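Local coordinates for extracellular solute-binding protein, family 1 (PDB 6FTH), which probably captures human milk oligosaccharides outside the cell as the solute-binding component of an ABC transporter in Bifidobacterium longum subsp. infantis, at residues D459-T462 with L463-N466; Q497-L501 with G502-N506. All coordinates share one frame; numbering follows the deposited sequence.

Interaction 1. Residues D459-T462 with L463-N466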
loop_
_atom_site.group_PDB
_atom_site.type_symbol
_atom_site.label_atom_id
_atom_site.label_comp_id
_atom_site.label_asym_id
_atom_site.label_seq_id
_atom_site.Cartn_x
_atom_site.Cartn_y
_atom_site.Cartn_z
ATOM N N ASP A 459 22.242 -8.574 0.205
ATOM C CA ASP A 459 21.924 -7.463 1.084
ATOM C C ASP A 459 20.490 -7.554 1.594
ATOM O O ASP A 459 20.224 -7.172 2.738
ATOM C CB ASP A 459 22.163 -6.132 0.377
ATOM C CG ASP A 459 23.632 -5.750 0.318
ATOM O OD1 ASP A 459 24.489 -6.436 0.922
ATOM O OD2 ASP A 459 23.907 -4.758 -0.360
ATOM N N SER A 460 19.569 -8.067 0.770
ATOM C CA SER A 460 18.201 -8.287 1.233
ATOM C C SER A 460 18.161 -9.243 2.413
ATOM O O SER A 460 17.455 -8.999 3.396
ATOM C CB SER A 460 17.345 -8.811 0.083
ATOM O OG SER A 460 17.133 -7.804 -0.882
ATOM N N ASN A 461 18.940 -10.322 2.358
ATOM C CA ASN A 461 18.964 -11.257 3.470
ATOM C C ASN A 461 19.570 -10.620 4.719
ATOM O O ASN A 461 19.082 -10.829 5.833
ATOM C CB ASN A 461 19.689 -12.544 3.060
ATOM C CG ASN A 461 18.895 -13.351 2.027
ATOM O OD1 ASN A 461 17.675 -13.274 1.964
ATOM N ND2 ASN A 461 19.602 -14.122 1.218
ATOM N N THR A 462 20.620 -9.812 4.563
ATOM C CA THR A 462 21.147 -9.104 5.725
ATOM C C THR A 462 20.094 -8.192 6.332
ATOM O O THR A 462 19.890 -8.184 7.550
ATOM C CB THR A 462 22.372 -8.284 5.333
ATOM O OG1 THR A 462 23.411 -9.180 4.899
ATOM C CG2 THR A 462 22.860 -7.461 6.516
ATOM N N LEU A 463 19.437 -7.395 5.490
ATOM C CA LEU A 463 18.400 -6.484 5.976
ATOM C C LEU A 463 17.324 -7.233 6.735
ATOM O O LEU A 463 16.974 -6.862 7.856
ATOM C CB LEU A 463 17.777 -5.722 4.813
ATOM C CG LEU A 463 18.671 -4.677 4.141
ATOM C CD1 LEU A 463 17.960 -4.169 2.922
ATOM C CD2 LEU A 463 18.997 -3.515 5.080
ATOM N N THR A 464 16.781 -8.289 6.132
ATOM C CA THR A 464 15.669 -9.005 6.747
ATOM C C THR A 464 16.097 -9.677 8.046
ATOM O O THR A 464 15.361 -9.652 9.044
ATOM C CB THR A 464 15.109 -10.028 5.755
ATOM O OG1 THR A 464 16.109 -10.986 5.437
ATOM C CG2 THR A 464 14.658 -9.377 4.502
ATOM N N ASN A 465 17.294 -10.267 8.070
ATOM C CA ASN A 465 17.776 -10.904 9.290
ATOM C C ASN A 465 17.918 -9.881 10.410
ATOM O O ASN A 465 17.446 -10.097 11.531
ATOM C CB ASN A 465 19.106 -11.621 9.042
ATOM C CG ASN A 465 19.321 -12.826 9.986
ATOM O OD1 ASN A 465 18.951 -13.964 9.664
ATOM N ND2 ASN A 465 19.912 -12.575 11.149
ATOM N N ASN A 466 18.576 -8.745 10.124
ATOM C CA ASN A 466 18.722 -7.724 11.143
ATOM C C ASN A 466 17.362 -7.144 11.531
ATOM O O ASN A 466 17.086 -6.932 12.723
ATOM C CB ASN A 466 19.627 -6.598 10.633
ATOM C CG ASN A 466 21.094 -6.997 10.519
ATOM O OD1 ASN A 466 21.537 -8.036 11.025
ATOM N ND2 ASN A 466 21.867 -6.141 9.860
HETATM O O HOH W 1 19.362 -13.904 7.055
#
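Four successive i to i+4 bonds join residues 459-462 to residues 463-466 as regular alpha-helix, the amide N of Leu-463, Thr-464, Asn-465 and Asn-466 each standing 2.9 Å from the carbonyl O of Asp-459, Ser-460, Asn-461 and Thr-462 in turn. On this frame Leu-463 and Thr-464 bring side-chain atoms close to carbonyls of the preceding turn. Thr-464 carries its hydroxyl between its backbone N and carbonyl carbon (chi1 62°), which brings OG1 within 3.0 Å of Asn-461 O and 3.2 Å of Ser-460 O, leaving the hydroxyl beside both carbonyls. A water makes a short 2.6 Å bond to Asn-465 OD1 and a weak one to Asn-461 O, bridging side chain and backbone on the exposed side. Thr-462 and Asn-466 run side by side in the same direction, Thr-462 CG2 lying 3.7 Å from Asn-466 ND2, and the amide of Asn-466 turns to helix 503-518, where Asn-506 is its partner. Leu-463, the buried member, sets CG 3.3 Å from Asp-459 O. Asp-459 itself turns to Lys-512 in a salt bridge and to Trp-513 in a hydrogen bond. This early part of helix 457-484 thus packs against helix 503-518, with Thr-462 on Glu-505 and Ile-509, and Leu-463 on Trp-510.

Interaction 2. Residues Q497-L501 with G502-N506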
loop_
_atom_site.group_PDB
_atom_site.type_symbol
_atom_site.label_atom_id
_atom_site.label_comp_id
_atom_site.label_asym_id
_atom_site.label_seq_id
_atom_site.Cartn_x
_atom_site.Cartn_y
_atom_site.Cartn_z
ATOM N N GLN A 497 21.028 -0.536 21.675
ATOM C CA GLN A 497 20.577 -1.891 21.400
ATOM C C GLN A 497 20.307 -2.095 19.912
ATOM O O GLN A 497 20.686 -3.125 19.341
ATOM C CB GLN A 497 19.340 -2.246 22.248
ATOM C CG GLN A 497 18.901 -3.694 22.124
ATOM C CD GLN A 497 17.779 -4.065 23.078
ATOM O OE1 GLN A 497 17.162 -3.207 23.699
ATOM N NE2 GLN A 497 17.527 -5.351 23.205
ATOM N N LEU A 498 19.640 -1.133 19.254
ATOM C CA LEU A 498 19.363 -1.296 17.826
ATOM C C LEU A 498 20.654 -1.334 17.019
ATOM O O LEU A 498 20.784 -2.120 16.074
ATOM C CB LEU A 498 18.448 -0.175 17.313
ATOM C CG LEU A 498 17.057 -0.105 17.978
ATOM C CD1 LEU A 498 16.133 0.798 17.130
ATOM C CD2 LEU A 498 16.420 -1.490 18.163
ATOM N N ASP A 499 21.624 -0.515 17.409
ATOM C CA ASP A 499 22.939 -0.546 16.761
ATOM C C ASP A 499 23.587 -1.916 16.920
ATOM O O ASP A 499 24.140 -2.462 15.960
ATOM C CB ASP A 499 23.837 0.536 17.355
ATOM C CG ASP A 499 23.489 1.940 16.859
ATOM O OD1 ASP A 499 22.571 2.071 16.029
ATOM O OD2 ASP A 499 24.139 2.908 17.310
ATOM N N SER A 500 23.479 -2.514 18.112
ATOM C CA SER A 500 24.037 -3.843 18.338
ATOM C C SER A 500 23.367 -4.908 17.483
ATOM O O SER A 500 23.962 -5.961 17.246
ATOM C CB SER A 500 23.896 -4.222 19.814
ATOM O OG SER A 500 22.592 -4.681 20.129
ATOM N N LEU A 501 22.149 -4.651 17.007
ATOM C CA LEU A 501 21.397 -5.550 16.154
ATOM C C LEU A 501 21.569 -5.246 14.668
ATOM O O LEU A 501 20.920 -5.877 13.831
ATOM C CB LEU A 501 19.910 -5.525 16.572
ATOM C CG LEU A 501 19.637 -5.940 18.023
ATOM C CD1 LEU A 501 18.173 -5.731 18.366
ATOM C CD2 LEU A 501 19.997 -7.421 18.202
ATOM N N GLY A 502 22.451 -4.307 14.322
ATOM C CA GLY A 502 22.797 -4.060 12.938
ATOM C C GLY A 502 22.096 -2.885 12.285
ATOM O O GLY A 502 22.156 -2.771 11.064
ATOM N N LEU A 503 21.408 -2.029 13.058
ATOM C CA LEU A 503 20.687 -0.915 12.431
ATOM C C LEU A 503 21.585 -0.098 11.512
ATOM O O LEU A 503 21.168 0.264 10.405
ATOM C CB LEU A 503 20.050 -0.017 13.486
ATOM C CG LEU A 503 19.246 1.160 12.933
ATOM C CD1 LEU A 503 18.127 0.644 12.097
ATOM C CD2 LEU A 503 18.694 2.015 14.053
ATOM N N GLN A 504 22.807 0.215 11.952
ATOM C CA GLN A 504 23.660 1.092 11.144
ATOM C C GLN A 504 24.177 0.387 9.898
ATOM O O GLN A 504 24.421 1.047 8.875
ATOM C CB GLN A 504 24.809 1.659 11.967
ATOM C CG GLN A 504 24.386 2.470 13.139
ATOM C CD GLN A 504 23.400 3.522 12.753
ATOM O OE1 GLN A 504 23.577 4.216 11.752
ATOM N NE2 GLN A 504 22.319 3.621 13.512
ATOM N N GLU A 505 24.330 -0.943 9.941
ATOM C CA GLU A 505 24.600 -1.700 8.730
ATOM C C GLU A 505 23.436 -1.567 7.758
ATOM O O GLU A 505 23.623 -1.376 6.550
ATOM C CB GLU A 505 24.836 -3.176 9.078
ATOM C CG GLU A 505 25.087 -4.067 7.855
ATOM C CD GLU A 505 25.344 -5.531 8.219
ATOM O OE1 GLU A 505 24.783 -6.008 9.246
ATOM O OE2 GLU A 505 26.100 -6.195 7.466
ATOM N N ASN A 506 22.213 -1.672 8.277
ATOM C CA ASN A 506 21.040 -1.547 7.423
ATOM C C ASN A 506 20.957 -0.153 6.799
ATOM O O ASN A 506 20.618 -0.016 5.622
ATOM C CB ASN A 506 19.772 -1.847 8.239
ATOM C CG ASN A 506 19.532 -3.325 8.454
ATOM O OD1 ASN A 506 20.415 -4.140 8.277
ATOM N ND2 ASN A 506 18.295 -3.673 8.793
HETATM O O HOH W 2 24.632 -1.129 13.649
#
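Asp-499 O is gripped by two donors from different sources: a water at 2.7 Å and the amide N of Gly-502 at 3.0 Å. The Gly-502 donor sits well above the carbonyl plane, 63° out of it, as the chain curls tightly at the end of helix 487-500. The same water accepts a bond from the amide N of Gln-504, and so connects the last turn of one helix with the first turn of the next. Together with the bond from Leu-503 N to Leu-498 O, 3.1 Å long, the Gly-502 bond defines a Schellman motif. Gly-502 is its C-prime residue; its positive phi would press any beta carbon against the carbonyl O of Leu-501, which explains glycine here. It is also the N-cap of helix 503-518, so one residue closes the first helix and opens the next.

Side chains span the turn too. Gln-504 bends at chi2 (-51°), bringing its amide back to the Asp-499 carboxylate, the two planes nearly perpendicular: NE2 gives a fairly straight bond of 3.0 Å to the syn side of Asp-499 OD1. The donor lies 32° out of the carboxylate plane, whereas the oxygen stays close to the amide plane. Gln-504 CG also lies 3.4 Å from Asp-499 OD1, so this oxygen touches the aliphatic part of the glutamine side chain as well as its amide. On the buried side, Leu-503 CD2 packs 3.9 Å from Leu-498 CB, the two leucines slanting across each other. Ser-500 OG returns to the preceding turn, donating to Gln-497 O.

Leu-498 continues onto Val-473 of helix 457-484 and onto Leu-246 and Thr-247 of a loop, while Leu-503 also meets Thr-247. The junction of helices 487-500 and 503-518 is therefore backed by both elements.

Interactions 1 and 2 contrast an uninterrupted helix with the break between two helices, and they meet across the packing of helix 457-484 on helix 503-518. Asn-466 ND2 of interaction 1 probably hydrogen-bonds both Asn-506 OD1, at 2.9 Å, and Glu-505 OE1 of interaction 2, while Leu-463 CD2 packs 3.4 Å from Asn-506 CG. Interaction 1 is a surface contact with a single buried residue; interaction 2 is partly buried, its leucine pair turned inward and its Asp-Gln pair exposed. Regular backbone bonding dominates the first. In the second, a positive-phi glycine ends the helical pattern, and a water and the Asp-499 to Gln-504 bond span the break.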